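PDB 3SUK: cerato-platanin-like protein from Moniliophthora perniciosa, which is a secreted cerato-platanin of a plant-pathogenic fungus, with a double-psi beta-barrel fold and no firmly established molecular function. Local coordinates for residues N63-S68 / S115-R120. Residues are numbered along the deposited sequence; the frame is centred on the assembly and turned at random.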
ATOM      1  N   ASN A  63       6.473   5.833   1.251  1.00  7.89           N
ATOM      2  CA  ASN A  63       6.654   5.883  -0.174  1.00  8.07           C
ATOM      3  C   ASN A  63       5.341   5.742  -0.917  1.00  6.56           C
ATOM      4  O   ASN A  63       4.483   5.004  -0.552  1.00  7.13           O
ATOM      5  CB  ASN A  63       7.633   4.825  -0.663  1.00 10.05           C
ATOM      6  CG  ASN A  63       9.101   5.231  -0.467  1.00 10.70           C
ATOM      7  OD1 ASN A  63       9.407   6.288  -0.000  1.00 11.21           O
ATOM      8  ND2 ASN A  63       9.956   4.335  -0.775  1.00 12.30           N
ATOM      9  N   CYS A  64       5.266   6.477  -2.003  1.00  7.64           N
ATOM     10  CA  CYS A  64       4.102   6.554  -2.844  1.00  6.85           C
ATOM     11  C   CYS A  64       4.393   5.849  -4.166  1.00  6.79           C
ATOM     12  O   CYS A  64       5.329   6.155  -4.792  1.00  8.11           O
ATOM     13  CB  CYS A  64       3.814   8.044  -3.103  1.00  9.89           C
ATOM     14  SG  CYS A  64       2.333   8.380  -4.111  1.00  9.43           S
ATOM     15  N   TYR A  65       3.543   4.907  -4.526  1.00  7.38           N
ATOM     16  CA  TYR A  65       3.710   4.086  -5.696  1.00  7.63           C
ATOM     17  C   TYR A  65       2.495   4.148  -6.600  1.00  9.52           C
ATOM     18  O   TYR A  65       1.381   4.048  -6.147  1.00 10.36           O
ATOM     19  CB  TYR A  65       3.919   2.632  -5.286  1.00  8.02           C
ATOM     20  CG  TYR A  65       5.119   2.401  -4.427  1.00  7.92           C
ATOM     21  CD1 TYR A  65       5.018   2.481  -3.055  1.00  7.68           C
ATOM     22  CD2 TYR A  65       6.354   2.090  -4.981  1.00  8.57           C
ATOM     23  CE1 TYR A  65       6.091   2.242  -2.259  1.00  7.56           C
ATOM     24  CE2 TYR A  65       7.445   1.878  -4.188  1.00  9.75           C
ATOM     25  CZ  TYR A  65       7.315   1.986  -2.835  1.00  9.74           C
ATOM     26  OH  TYR A  65       8.394   1.779  -2.034  1.00 11.93           O
ATOM     27  N   THR A  66       2.742   4.260  -7.885  1.00  8.59           N
ATOM     28  CA  THR A  66       1.704   4.103  -8.879  1.00  9.01           C
ATOM     29  C   THR A  66       1.790   2.655  -9.291  1.00  9.53           C
ATOM     30  O   THR A  66       2.788   2.208  -9.805  1.00  9.50           O
ATOM     31  CB  THR A  66       1.916   5.011 -10.091  1.00  9.30           C
ATOM     32  OG1 THR A  66       1.780   6.363  -9.673  1.00 11.08           O
ATOM     33  CG2 THR A  66       0.884   4.735 -11.135  1.00 11.31           C
ATOM     34  N   ILE A  67       0.714   1.935  -9.013  1.00  6.87           N
ATOM     35  CA  ILE A  67       0.619   0.488  -9.227  1.00  7.70           C
ATOM     36  C   ILE A  67      -0.384   0.258 -10.342  1.00  7.80           C
ATOM     37  O   ILE A  67      -1.445   0.759 -10.304  1.00  8.77           O
ATOM     38  CB  ILE A  67       0.182  -0.257  -7.941  1.00  6.45           C
ATOM     39  CG1 ILE A  67       1.161   0.015  -6.771  1.00  9.23           C
ATOM     40  CG2 ILE A  67       0.130  -1.766  -8.177  1.00  9.23           C
ATOM     41  CD1 ILE A  67       0.723  -0.501  -5.493  1.00  8.16           C
ATOM     42  N   SER A  68       0.015  -0.530 -11.333  1.00  9.02           N
ATOM     43  CA  SER A  68      -0.746  -0.823 -12.546  0.50  8.85           C
ATOM     44  C   SER A  68      -0.956  -2.319 -12.764  1.00  9.04           C
ATOM     45  O   SER A  68      -0.121  -3.108 -12.464  1.00  9.93           O
ATOM     46  CB  SER A  68      -0.004  -0.302 -13.771  0.50 10.38           C
ATOM     47  OG  SER A  68       0.159   1.072 -13.641  0.50  9.47           O
ATOM     48  N   SER A 115       4.899  -1.606 -10.814  1.00 10.18           N
ATOM     49  CA  SER A 115       4.969  -0.603  -9.775  1.00  9.67           C
ATOM     50  C   SER A 115       6.070   0.412 -10.113  1.00 10.78           C
ATOM     51  O   SER A 115       7.166   0.062 -10.492  1.00 12.09           O
ATOM     52  CB  SER A 115       5.261  -1.291  -8.435  1.00 12.62           C
ATOM     53  OG  SER A 115       5.472  -0.330  -7.414  1.00 15.26           O
ATOM     54  N   GLN A 116       5.717   1.674  -9.944  1.00 11.04           N
ATOM     55  CA  GLN A 116       6.633   2.768 -10.126  1.00  9.82           C
ATOM     56  C   GLN A 116       6.515   3.716  -8.929  1.00 10.18           C
ATOM     57  O   GLN A 116       5.490   4.307  -8.779  1.00 11.03           O
ATOM     58  CB  GLN A 116       6.225   3.527 -11.404  1.00 12.77           C
ATOM     59  CG  GLN A 116       7.128   4.650 -11.771  1.00 16.81           C
ATOM     60  CD  GLN A 116       8.591   4.243 -11.688  1.00 16.10           C
ATOM     61  OE1 GLN A 116       9.066   3.452 -12.485  1.00 21.71           O
ATOM     62  NE2 GLN A 116       9.292   4.753 -10.711  1.00 24.06           N
ATOM     63  N   GLN A 117       7.556   3.925  -8.162  1.00  9.84           N
ATOM     64  CA  GLN A 117       7.522   4.991  -7.185  1.00  9.90           C
ATOM     65  C   GLN A 117       7.389   6.344  -7.867  1.00 10.23           C
ATOM     66  O   GLN A 117       7.975   6.563  -8.904  1.00 10.70           O
ATOM     67  CB  GLN A 117       8.789   4.967  -6.334  1.00 11.50           C
ATOM     68  CG  GLN A 117       8.640   5.884  -5.155  1.00 11.92           C
ATOM     69  CD  GLN A 117       9.829   5.965  -4.275  1.00 13.67           C
ATOM     70  OE1 GLN A 117      10.891   5.500  -4.580  1.00 21.87           O
ATOM     71  NE2 GLN A 117       9.641   6.571  -3.192  1.00  9.55           N
ATOM     72  N   VAL A 118       6.615   7.208  -7.241  1.00  9.02           N
ATOM     73  CA  VAL A 118       6.414   8.576  -7.643  1.00 10.36           C
ATOM     74  C   VAL A 118       6.672   9.485  -6.424  1.00  9.73           C
ATOM     75  O   VAL A 118       6.987   9.049  -5.350  1.00  9.36           O
ATOM     76  CB  VAL A 118       4.990   8.822  -8.209  1.00 11.22           C
ATOM     77  CG1 VAL A 118       4.779   8.029  -9.500  1.00 13.68           C
ATOM     78  CG2 VAL A 118       3.945   8.451  -7.175  1.00 10.17           C
ATOM     79  N   ALA A 119       6.584  10.783  -6.644  1.00  8.99           N
ATOM     80  CA  ALA A 119       6.832  11.723  -5.583  1.00  8.49           C
ATOM     81  C   ALA A 119       5.838  11.529  -4.446  1.00  8.69           C
ATOM     82  O   ALA A 119       4.723  11.175  -4.663  1.00  8.95           O
ATOM     83  CB  ALA A 119       6.770  13.168  -6.092  1.00 10.43           C
ATOM     84  N   ARG A 120       6.308  11.814  -3.241  1.00  8.56           N
ATOM     85  CA  ARG A 120       5.532  11.637  -2.033  1.00  8.83           C
ATOM     86  C   ARG A 120       4.250  12.477  -2.150  1.00  9.66           C
ATOM     87  O   ARG A 120       3.185  12.061  -1.742  1.00  8.60           O
ATOM     88  CB  ARG A 120       6.340  12.071  -0.787  1.00 11.81           C
ATOM     89  CG  ARG A 120       7.553  11.184  -0.378  1.00  9.72           C
ATOM     90  CD  ARG A 120       7.053   9.859   0.181  1.00 11.75           C
ATOM     91  NE  ARG A 120       8.160   9.009   0.608  1.00 12.23           N
ATOM     92  CZ  ARG A 120       8.693   9.042   1.806  1.00 13.27           C
ATOM     93  NH1 ARG A 120       8.270   9.908   2.694  1.00 18.88           N
ATOM     94  NH2 ARG A 120       9.688   8.224   2.089  1.00 14.13           N
TER
HETATM   95  O   HOH W   1       7.521   8.189  -2.724  1.00  9.38           O
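Asn63 lays its carboxamide across the amide end of Gln117, CG 3.1 Å from Gln117 NE2, the two planes turned 43° apart. Asn63 precedes strand 64-71, where this strand and its antiparallel neighbour 110-118, both of the double-psi beta barrel, separate. Asn63 OD1 is gripped side-on by Arg120, accepting in its carbonyl plane from NE at 3.1 Å and NH2 at 2.9 Å. On the other branch, Asn63 ND2 gives a nearly straight bond to Tyr65 OH, which Asp52 also engages. An alanine in place of Asn63 would remove the carboxamide and would probably loosen the Arg120 guanidinium, leaving the Tyr65 hydroxyl to rely more on Asp52. The Tyr65 ring lies obliquely beside strand 110-118, CD2 3.5 Å from Ser115 OG, and meets Phe90 edge-to-face. Thr66 and Gln116 form a hydrogen-bonded pair, closed in both directions through N and O. On the face shared by Cys64, Thr66 and Val118, the valine methyls fork: CG1 meets Thr66 OG1, itself hydrogen-bonded to Asn79 OD1, while CG2 lies 3.5 Å from Cys64 SG. That sulfur, anti to its backbone N (chi1 -178°), is disulfide-bonded to Cys123, tying the strand to the C-terminal tail. Where the strands diverge, one water bridges them, accepting from Cys64 N and from Gln117 NE2 (2.7 Å) and donating to Val118 O at 2.8 Å.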